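Local coordinates for Er-derived vesicles protein ERV41 (Saccharomyces cerevisiae, PDB 3ZLC) that travels in COPII-coated vesicles and is needed for efficient transport of some secretory proteins from the endoplasmic reticulum to the Golgi, here as its lumenal domain, at residues K47-L50 against E51-L55; A147-E150 against E151-F154; E160-F163 against G164-P168. All coordinates share one frame; numbering follows the deposited sequence.

In the fold
All three contacts are local, each closing within one continuous stretch of a largely beta-stranded lumenal domain. Contacts 1 and 3 reach the same six-stranded sheet, through strands 53-57 and 156-163, their centres about 19 Å apart. Contact 3 lies nearest the chain's centre (about 12 Å between centres, against about 14 Å for contact 1); contact 2, in the loop before strand 156-163, is farthest out, at about 19 Å. Contact 1 is mainly apolar, with Val49 and Leu53 buried and Leu50 and Glu51 exposed. Contact 2 adds two backbone hydrogen bonds and two neighbouring acidic side chains. Contact 3 sets a serine-held glutamate against a phenylalanine where a strand gives out.

Contact 1: K47-L50 against E51-L55; sequences KLVL and EELQL
From Leu50 to Leu53 the backbone makes a type I beta turn, with the carbonyl oxygens Leu50 O and Leu53 O 3.4 Å apart. It is the connection by which the chain leaves strand 47-48, part of the eight-stranded mixed sheet, and enters strand 53-57, an outermost strand of the six-stranded one. No hydrogen bond joins 47-50 to 51-55, and what ties the two sides of the turn together is apolar. Val49 and Leu53, four residues apart, both turn into buried surroundings, and their branches meet at an angle: Val49 CG1 lies 3.5 Å from Leu53 CD1 and 3.7 Å from Leu53 CG. Val49 presents this methyl because CG1 stands opposite its own backbone N (chi1 172°). The pair continues into both sheets. Both side chains rest on Ile123 of strand 117-126, while Val49 also touches Val39 and Leu53 touches Ile37 on strand 35-41. Leu50 and Glu51, by contrast, are exposed, and the end of the Leu50 side chain leads away from the turn. A bend at chi2 (106°) brings the end of Glu52 back toward Val49, with Glu52 OE1 4.0 Å from Val49 CG1. Lys47 NZ is the nearby opposite charge, 5.3 Å from Glu52 OE2, too far for a salt bridge.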
ATOM      1  N   LYS A  47     -13.740  -9.746   0.482  1.00 45.67           N
ATOM      2  CA  LYS A  47     -14.448  -9.073  -0.598  1.00 45.66           C
ATOM      3  C   LYS A  47     -13.449  -8.663  -1.677  1.00 36.90           C
ATOM      4  O   LYS A  47     -12.490  -7.923  -1.404  1.00 30.84           O
ATOM      5  CB  LYS A  47     -15.186  -7.836  -0.075  1.00 49.28           C
ATOM      6  CG  LYS A  47     -15.822  -6.975  -1.163  1.00 60.17           C
ATOM      7  CD  LYS A  47     -16.697  -5.872  -0.568  1.00 68.40           C
ATOM      8  CE  LYS A  47     -15.875  -4.787   0.128  1.00 67.47           C
ATOM      9  NZ  LYS A  47     -16.739  -3.798   0.846  1.00 64.42           N
ATOM     10  N   LEU A  48     -13.673  -9.149  -2.893  1.00 29.17           N
ATOM     11  CA  LEU A  48     -12.850  -8.764  -4.042  1.00 33.59           C
ATOM     12  C   LEU A  48     -12.995  -7.279  -4.351  1.00 34.02           C
ATOM     13  O   LEU A  48     -14.106  -6.769  -4.521  1.00 36.61           O
ATOM     14  CB  LEU A  48     -13.221  -9.587  -5.277  1.00 31.36           C
ATOM     15  CG  LEU A  48     -12.363 -10.817  -5.577  1.00 40.99           C
ATOM     16  CD1 LEU A  48     -12.934 -11.594  -6.758  1.00 50.30           C
ATOM     17  CD2 LEU A  48     -10.936 -10.415  -5.863  1.00 38.89           C
ATOM     18  N   VAL A  49     -11.873  -6.574  -4.400  1.00 26.03           N
ATOM     19  CA  VAL A  49     -11.897  -5.186  -4.814  1.00 31.14           C
ATOM     20  C   VAL A  49     -11.701  -5.170  -6.322  1.00 43.80           C
ATOM     21  O   VAL A  49     -10.625  -5.490  -6.835  1.00 40.43           O
ATOM     22  CB  VAL A  49     -10.795  -4.360  -4.143  1.00 39.49           C
ATOM     23  CG1 VAL A  49     -10.747  -2.981  -4.773  1.00 45.54           C
ATOM     24  CG2 VAL A  49     -11.052  -4.259  -2.662  1.00 33.19           C
ATOM     25  N   LEU A  50     -12.760  -4.833  -7.039  1.00 54.20           N
ATOM     26  CA  LEU A  50     -12.686  -4.806  -8.485  1.00 55.22           C
ATOM     27  C   LEU A  50     -12.897  -3.387  -8.967  1.00 42.56           C
ATOM     28  O   LEU A  50     -11.996  -2.775  -9.544  1.00 46.90           O
ATOM     29  CB  LEU A  50     -13.729  -5.748  -9.086  1.00 61.67           C
ATOM     30  CG  LEU A  50     -13.391  -7.236  -8.969  1.00 65.05           C
ATOM     31  CD1 LEU A  50     -14.570  -8.106  -9.363  1.00 66.26           C
ATOM     32  CD2 LEU A  50     -12.178  -7.579  -9.825  1.00 63.42           C
ATOM     33  N   GLU A  51     -14.079  -2.854  -8.685  1.00 41.57           N
ATOM     34  CA  GLU A  51     -14.494  -1.581  -9.254  1.00 48.60           C
ATOM     35  C   GLU A  51     -13.881  -0.349  -8.592  1.00 43.04           C
ATOM     36  O   GLU A  51     -13.892   0.725  -9.188  1.00 44.42           O
ATOM     37  CB  GLU A  51     -16.030  -1.474  -9.298  1.00 60.59           C
ATOM     38  CG  GLU A  51     -16.719  -1.467  -7.940  1.00 66.35           C
ATOM     39  CD  GLU A  51     -18.221  -1.260  -8.057  1.00 72.30           C
ATOM     40  OE1 GLU A  51     -18.914  -2.171  -8.561  1.00 73.71           O
ATOM     41  OE2 GLU A  51     -18.709  -0.187  -7.635  1.00 71.91           O
ATOM     42  N   GLU A  52     -13.336  -0.486  -7.380  1.00 30.12           N
ATOM     43  CA  GLU A  52     -12.856   0.694  -6.648  1.00 33.91           C
ATOM     44  C   GLU A  52     -11.432   1.096  -7.013  1.00 40.48           C
ATOM     45  O   GLU A  52     -10.963   2.163  -6.608  1.00 40.52           O
ATOM     46  CB  GLU A  52     -12.951   0.498  -5.127  1.00 40.90           C
ATOM     47  CG  GLU A  52     -14.354   0.639  -4.553  1.00 53.62           C
ATOM     48  CD  GLU A  52     -14.949  -0.694  -4.170  1.00 59.61           C
ATOM     49  OE1 GLU A  52     -14.491  -1.721  -4.719  1.00 57.57           O
ATOM     50  OE2 GLU A  52     -15.872  -0.714  -3.324  1.00 64.87           O
ATOM     51  N   LEU A  53     -10.736   0.237  -7.755  1.00 33.31           N
ATOM     52  CA  LEU A  53      -9.352   0.526  -8.117  1.00 26.98           C
ATOM     53  C   LEU A  53      -9.138   0.461  -9.613  1.00 30.39           C
ATOM     54  O   LEU A  53      -9.835  -0.261 -10.331  1.00 34.02           O
ATOM     55  CB  LEU A  53      -8.385  -0.442  -7.432  1.00 25.87           C
ATOM     56  CG  LEU A  53      -8.318  -0.474  -5.912  1.00 28.24           C
ATOM     57  CD1 LEU A  53      -7.524  -1.696  -5.440  1.00 33.98           C
ATOM     58  CD2 LEU A  53      -7.700   0.813  -5.344  1.00 25.17           C
ATOM     59  N   GLN A  54      -8.183   1.241 -10.095  1.00 21.79           N
ATOM     60  CA  GLN A  54      -7.739   1.118 -11.475  0.60 24.53           C
ATOM     61  C   GLN A  54      -6.482   0.264 -11.482  1.00 23.73           C
ATOM     62  O   GLN A  54      -5.601   0.452 -10.639  1.00 17.99           O
ATOM     63  CB  GLN A  54      -7.456   2.499 -12.070  0.60 30.01           C
ATOM     64  CG  GLN A  54      -8.720   3.325 -12.271  0.60 35.69           C
ATOM     65  CD  GLN A  54      -9.774   2.559 -13.050  0.60 39.39           C
ATOM     66  OE1 GLN A  54     -10.858   2.277 -12.546  0.60 41.48           O
ATOM     67  NE2 GLN A  54      -9.448   2.204 -14.282  0.60 44.55           N
ATOM     68  N   LEU A  55      -6.414  -0.683 -12.405  1.00 20.90           N
ATOM     69  CA  LEU A  55      -5.216  -1.499 -12.593  1.00 20.80           C
ATOM     70  C   LEU A  55      -4.736  -1.235 -14.013  1.00 27.00           C
ATOM     71  O   LEU A  55      -5.439  -1.527 -14.978  1.00 25.06           O
ATOM     72  CB  LEU A  55      -5.511  -2.989 -12.389  1.00 20.88           C
ATOM     73  CG  LEU A  55      -5.391  -3.485 -10.945  1.00 26.67           C
ATOM     74  CD1 LEU A  55      -6.530  -2.937 -10.109  1.00 33.64           C
ATOM     75  CD2 LEU A  55      -5.357  -5.011 -10.867  1.00 28.41           C
TER

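Contact 2: A147-E150 against E151-F154; sequences APLE and ELKF
Ala147 and Leu152 pack against each other across the short 3-10 turn 149-151, one residue lying before it and one after, with Ala147 CB 3.5 Å from Leu152 CD2. Both residues are buried, and they carry the packing onward, Ala147 against Trp34 and Leu152 against Leu186. Two successive backbone bonds, each to the residue three places back, wind the chain in the 3-10 pattern: Glu151 N reaches Pro148 O at 2.8 Å, and Leu152 N reaches Leu149 O at the same separation. The base of the Glu151 side chain belongs to this close-fitting part, its CB 3.3 Å from Pro148 O and its CG lying across the proline ring, 4.0 Å from Pro148 CG.

Elsewhere the fit slackens. Leu149 adds a looser touch, its CD2 lying 4.4 Å from Leu152 CD1. A water bridges Glu150 O and Leu152 O, though both its bonds are weak, and Lys153 sends its amine past the turn to Pro112 O. A bend at chi2 swings the Glu151 carboxylate alongside the extended chain of Glu150, with Glu151 OE2 3.4 Å from Glu150 CG and the carboxylate planes 49° apart. An alanine in place of Glu151 would probably lose the CG contact over the Pro148 ring and leave the Glu150 chain without its neighbour. With Glu150 OE2 and Glu151 OE2 3.9 Å apart, the approach is probably mildly unfavourable when both are charged and may raise the pKa of one slightly, an effect that solvent is likely to soften.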
ATOM      1  N   ALA A 147      -0.917 -18.442 -11.101  1.00 53.03           N
ATOM      2  CA  ALA A 147       0.102 -17.736 -11.891  1.00 53.64           C
ATOM      3  C   ALA A 147       1.448 -18.454 -11.863  1.00 61.36           C
ATOM      4  O   ALA A 147       1.914 -18.848 -10.784  1.00 54.06           O
ATOM      5  CB  ALA A 147       0.273 -16.316 -11.393  1.00 40.64           C
ATOM      6  N   PRO A 148       2.078 -18.621 -13.048  1.00 65.82           N
ATOM      7  CA  PRO A 148       3.401 -19.253 -13.099  1.00 60.90           C
ATOM      8  C   PRO A 148       4.336 -18.409 -12.247  1.00 57.02           C
ATOM      9  O   PRO A 148       4.353 -17.185 -12.423  1.00 50.07           O
ATOM     10  CB  PRO A 148       3.799 -19.143 -14.580  1.00 60.30           C
ATOM     11  CG  PRO A 148       2.536 -18.836 -15.320  1.00 64.35           C
ATOM     12  CD  PRO A 148       1.679 -18.070 -14.355  1.00 67.97           C
ATOM     13  N   LEU A 149       5.057 -19.037 -11.322  1.00 50.32           N
ATOM     14  CA  LEU A 149       5.897 -18.300 -10.382  1.00 57.42           C
ATOM     15  C   LEU A 149       6.812 -17.318 -11.113  1.00 49.33           C
ATOM     16  O   LEU A 149       7.014 -16.194 -10.655  1.00 45.12           O
ATOM     17  CB  LEU A 149       6.704 -19.271  -9.514  1.00 60.51           C
ATOM     18  CG  LEU A 149       5.850 -20.167  -8.614  1.00 55.43           C
ATOM     19  CD1 LEU A 149       6.694 -21.104  -7.758  1.00 53.19           C
ATOM     20  CD2 LEU A 149       4.948 -19.310  -7.744  1.00 49.89           C
ATOM     21  N   GLU A 150       7.326 -17.754 -12.264  1.00 44.89           N
ATOM     22  CA  GLU A 150       8.183 -16.950 -13.136  1.00 48.13           C
ATOM     23  C   GLU A 150       7.627 -15.540 -13.341  1.00 40.78           C
ATOM     24  O   GLU A 150       8.367 -14.551 -13.329  1.00 46.03           O
ATOM     25  CB  GLU A 150       8.321 -17.672 -14.478  1.00 65.37           C
ATOM     26  CG  GLU A 150       9.182 -16.977 -15.522  1.00 81.32           C
ATOM     27  CD  GLU A 150       9.284 -17.781 -16.820  1.00 92.95           C
ATOM     28  OE1 GLU A 150       8.818 -18.945 -16.843  1.00 97.32           O
ATOM     29  OE2 GLU A 150       9.828 -17.250 -17.816  1.00 91.56           O
ATOM     30  N   GLU A 151       6.305 -15.462 -13.479  1.00 36.11           N
ATOM     31  CA  GLU A 151       5.611 -14.213 -13.771  1.00 29.22           C
ATOM     32  C   GLU A 151       5.395 -13.342 -12.559  1.00 25.19           C
ATOM     33  O   GLU A 151       5.149 -12.140 -12.703  1.00 30.94           O
ATOM     34  CB  GLU A 151       4.245 -14.510 -14.392  1.00 31.79           C
ATOM     35  CG  GLU A 151       4.344 -15.326 -15.651  1.00 44.18           C
ATOM     36  CD  GLU A 151       5.470 -14.833 -16.528  1.00 53.96           C
ATOM     37  OE1 GLU A 151       5.497 -13.617 -16.825  1.00 51.23           O
ATOM     38  OE2 GLU A 151       6.335 -15.655 -16.908  1.00 56.16           O
ATOM     39  N   LEU A 152       5.465 -13.953 -11.376  1.00 28.84           N
ATOM     40  CA  LEU A 152       5.118 -13.285 -10.122  1.00 25.76           C
ATOM     41  C   LEU A 152       6.324 -12.633  -9.476  1.00 27.94           C
ATOM     42  O   LEU A 152       7.316 -13.300  -9.188  1.00 28.55           O
ATOM     43  CB  LEU A 152       4.550 -14.281  -9.116  1.00 33.50           C
ATOM     44  CG  LEU A 152       3.192 -14.909  -9.362  1.00 42.62           C
ATOM     45  CD1 LEU A 152       2.703 -15.508  -8.060  1.00 36.77           C
ATOM     46  CD2 LEU A 152       2.238 -13.849  -9.862  1.00 44.15           C
ATOM     47  N   LYS A 153       6.236 -11.331  -9.232  1.00 23.76           N
ATOM     48  CA  LYS A 153       7.296 -10.629  -8.532  1.00 20.56           C
ATOM     49  C   LYS A 153       6.646  -9.551  -7.695  1.00 22.13           C
ATOM     50  O   LYS A 153       5.957  -8.681  -8.235  1.00 17.95           O
ATOM     51  CB  LYS A 153       8.279 -10.000  -9.520  1.00 24.82           C
ATOM     52  CG  LYS A 153       9.075 -10.994 -10.352  1.00 28.48           C
ATOM     53  CD  LYS A 153      10.324 -10.349 -10.934  1.00 35.35           C
ATOM     54  CE  LYS A 153      10.066  -9.769 -12.306  1.00 43.71           C
ATOM     55  NZ  LYS A 153       9.780 -10.836 -13.303  1.00 40.14           N
ATOM     56  N   PHE A 154       6.850  -9.602  -6.381  1.00 22.85           N
ATOM     57  CA  PHE A 154       6.175  -8.649  -5.500  1.00 18.08           C
ATOM     58  C   PHE A 154       7.031  -7.466  -5.049  1.00 15.99           C
ATOM     59  O   PHE A 154       6.691  -6.773  -4.084  1.00 16.81           O
ATOM     60  CB  PHE A 154       5.501  -9.377  -4.326  1.00 18.46           C
ATOM     61  CG  PHE A 154       4.335 -10.236  -4.760  1.00 23.57           C
ATOM     62  CD1 PHE A 154       3.149  -9.649  -5.185  1.00 23.04           C
ATOM     63  CD2 PHE A 154       4.436 -11.625  -4.772  1.00 29.58           C
ATOM     64  CE1 PHE A 154       2.067 -10.439  -5.605  1.00 26.91           C
ATOM     65  CE2 PHE A 154       3.364 -12.422  -5.186  1.00 28.70           C
ATOM     66  CZ  PHE A 154       2.179 -11.828  -5.605  1.00 27.08           C
TER
HETATM   67  O   HOH W   1      10.225 -14.589 -10.528  1.00 50.63           O

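Contact 3: E160-F163 against G164-P168; sequences EFSF and GDFYP
Glu160 meets Phe166 because its side chain runs out fully extended, CG opposite the backbone N (chi1 -177°), while Phe166, coming from the opposite direction, holds chi1 at -137°, away from a staggered value. Glu160 OE2 ends 3.1 Å from Phe166 CE1 and 3.3 Å from Phe166 CD1, approaching obliquely, with the carboxylate turned 79° from the ring plane. The same oxygen accepts a hydrogen bond from Ser162 OG at 2.7 Å, on its anti side and somewhat out of the carboxylate plane, which steadies the carboxylate. Ser162 OG also lies at the edge of the Phe166 ring, 4.0 Å from Phe166 CD1, and is hydrogen-bonded to Asn23 ND2.

Between these groups the chain turns at Gly164, whose positive phi would drive a side chain into the carbonyl of Phe163. A water lies in the bend, its oxygen 2.8 Å from Phe163 O and 2.6 Å from Asp165 O, at the edge of the Tyr167 ring.

The whole marks the exit from strand 156-163 toward strand 177-179. Backbone bonds from Glu160, Ser162 and Gly164 pair this strand end with strand 19-28, while Phe163 packs on strand 188-200 and meets Tyr212 of strand 209-219 edge-to-face.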
ATOM      1  N   GLU A 160       1.549   6.233  -2.725  1.00 12.26           N
ATOM      2  CA  GLU A 160       0.646   6.684  -1.661  1.00 10.43           C
ATOM      3  C   GLU A 160      -0.011   5.512  -0.959  1.00 12.43           C
ATOM      4  O   GLU A 160      -0.386   4.524  -1.600  1.00 15.83           O
ATOM      5  CB  GLU A 160      -0.470   7.594  -2.216  1.00 15.05           C
ATOM      6  CG  GLU A 160      -1.372   8.134  -1.070  1.00 18.02           C
ATOM      7  CD  GLU A 160      -2.558   8.957  -1.557  1.00 43.89           C
ATOM      8  OE1 GLU A 160      -2.750   9.064  -2.790  1.00 49.44           O
ATOM      9  OE2 GLU A 160      -3.308   9.483  -0.696  1.00 31.44           O
ATOM     10  N   PHE A 161      -0.154   5.632   0.361  1.00 13.88           N
ATOM     11  CA  PHE A 161      -1.018   4.750   1.133  1.00 11.75           C
ATOM     12  C   PHE A 161      -1.490   5.556   2.341  1.00 13.60           C
ATOM     13  O   PHE A 161      -0.700   5.856   3.234  1.00 15.11           O
ATOM     14  CB  PHE A 161      -0.284   3.491   1.594  1.00 10.00           C
ATOM     15  CG  PHE A 161      -1.201   2.468   2.176  1.00 14.95           C
ATOM     16  CD1 PHE A 161      -2.023   1.719   1.345  1.00 13.49           C
ATOM     17  CD2 PHE A 161      -1.276   2.275   3.553  1.00 13.37           C
ATOM     18  CE1 PHE A 161      -2.899   0.776   1.867  1.00 12.51           C
ATOM     19  CE2 PHE A 161      -2.145   1.339   4.082  1.00 18.97           C
ATOM     20  CZ  PHE A 161      -2.962   0.591   3.241  1.00 15.34           C
ATOM     21  N   SER A 162      -2.761   5.948   2.344  1.00 18.28           N
ATOM     22  CA  SER A 162      -3.267   6.870   3.363  1.00 15.83           C
ATOM     23  C   SER A 162      -4.696   6.489   3.714  1.00 18.79           C
ATOM     24  O   SER A 162      -5.336   5.693   2.994  1.00 15.15           O
ATOM     25  CB  SER A 162      -3.214   8.320   2.859  1.00 14.03           C
ATOM     26  OG  SER A 162      -4.070   8.491   1.742  1.00 12.65           O
ATOM     27  N   PHE A 163      -5.183   7.054   4.817  1.00 15.28           N
ATOM     28  CA  PHE A 163      -6.531   6.793   5.332  1.00 11.44           C
ATOM     29  C   PHE A 163      -7.252   8.109   5.445  1.00 15.01           C
ATOM     30  O   PHE A 163      -6.753   9.049   6.100  1.00 16.41           O
ATOM     31  CB  PHE A 163      -6.453   6.189   6.738  1.00 11.50           C
ATOM     32  CG  PHE A 163      -5.796   4.841   6.776  1.00 13.20           C
ATOM     33  CD1 PHE A 163      -4.417   4.728   6.854  1.00 13.61           C
ATOM     34  CD2 PHE A 163      -6.561   3.682   6.690  1.00 13.41           C
ATOM     35  CE1 PHE A 163      -3.798   3.478   6.875  1.00 20.98           C
ATOM     36  CE2 PHE A 163      -5.950   2.415   6.711  1.00 12.90           C
ATOM     37  CZ  PHE A 163      -4.568   2.321   6.802  1.00 12.87           C
ATOM     38  N   GLY A 164      -8.426   8.192   4.824  1.00 13.38           N
ATOM     39  CA  GLY A 164      -9.260   9.374   4.971  1.00 16.08           C
ATOM     40  C   GLY A 164      -8.980  10.453   3.936  1.00 20.50           C
ATOM     41  O   GLY A 164      -8.578  10.159   2.803  1.00 22.94           O
ATOM     42  N   ASP A 165      -9.224  11.706   4.311  1.00 18.00           N
ATOM     43  CA  ASP A 165      -9.036  12.823   3.395  1.00 15.97           C
ATOM     44  C   ASP A 165      -7.584  13.325   3.422  1.00 21.35           C
ATOM     45  O   ASP A 165      -6.989  13.474   4.487  1.00 19.89           O
ATOM     46  CB  ASP A 165      -9.959  13.971   3.804  1.00 18.32           C
ATOM     47  CG  ASP A 165     -11.427  13.618   3.649  1.00 21.36           C
ATOM     48  OD1 ASP A 165     -11.750  12.850   2.728  1.00 22.40           O
ATOM     49  OD2 ASP A 165     -12.248  14.096   4.456  1.00 18.93           O
ATOM     50  N   PHE A 166      -7.018  13.616   2.262  1.00 21.31           N
ATOM     51  CA  PHE A 166      -5.658  14.137   2.250  1.00 29.58           C
ATOM     52  C   PHE A 166      -5.677  15.525   2.895  1.00 19.56           C
ATOM     53  O   PHE A 166      -6.695  16.225   2.858  1.00 17.76           O
ATOM     54  CB  PHE A 166      -5.089  14.175   0.831  1.00 42.63           C
ATOM     55  CG  PHE A 166      -3.660  13.685   0.741  1.00 50.50           C
ATOM     56  CD1 PHE A 166      -3.356  12.334   0.930  1.00 51.04           C
ATOM     57  CD2 PHE A 166      -2.621  14.576   0.473  1.00 45.11           C
ATOM     58  CE1 PHE A 166      -2.038  11.876   0.857  1.00 45.68           C
ATOM     59  CE2 PHE A 166      -1.303  14.128   0.381  1.00 49.46           C
ATOM     60  CZ  PHE A 166      -1.011  12.772   0.582  1.00 52.68           C
ATOM     61  N   TYR A 167      -4.588  15.904   3.558  1.00 18.75           N
ATOM     62  CA  TYR A 167      -4.557  17.215   4.215  1.00 19.00           C
ATOM     63  C   TYR A 167      -3.133  17.755   4.116  1.00 16.07           C
ATOM     64  O   TYR A 167      -2.205  16.974   3.880  1.00 15.64           O
ATOM     65  CB  TYR A 167      -5.059  17.115   5.667  1.00 16.75           C
ATOM     66  CG  TYR A 167      -4.317  16.121   6.522  1.00 18.75           C
ATOM     67  CD1 TYR A 167      -4.600  14.761   6.449  1.00 13.71           C
ATOM     68  CD2 TYR A 167      -3.347  16.545   7.425  1.00 15.03           C
ATOM     69  CE1 TYR A 167      -3.919  13.838   7.248  1.00 15.13           C
ATOM     70  CE2 TYR A 167      -2.661  15.632   8.221  1.00 21.18           C
ATOM     71  CZ  TYR A 167      -2.960  14.285   8.130  1.00 20.46           C
ATOM     72  OH  TYR A 167      -2.283  13.381   8.919  1.00 18.81           O
ATOM     73  N   PRO A 168      -2.956  19.077   4.274  1.00 19.86           N
ATOM     74  CA  PRO A 168      -1.653  19.675   3.942  1.00 22.93           C
ATOM     75  C   PRO A 168      -0.506  19.211   4.844  1.00 21.14           C
ATOM     76  O   PRO A 168       0.658  19.282   4.439  1.00 21.34           O
ATOM     77  CB  PRO A 168      -1.898  21.175   4.143  1.00 21.27           C
ATOM     78  CG  PRO A 168      -3.362  21.336   3.912  1.00 29.60           C
ATOM     79  CD  PRO A 168      -3.989  20.110   4.494  1.00 19.58           C
TER
HETATM   80  O   HOH W   2      -6.142  11.727   6.283  1.00 13.35           O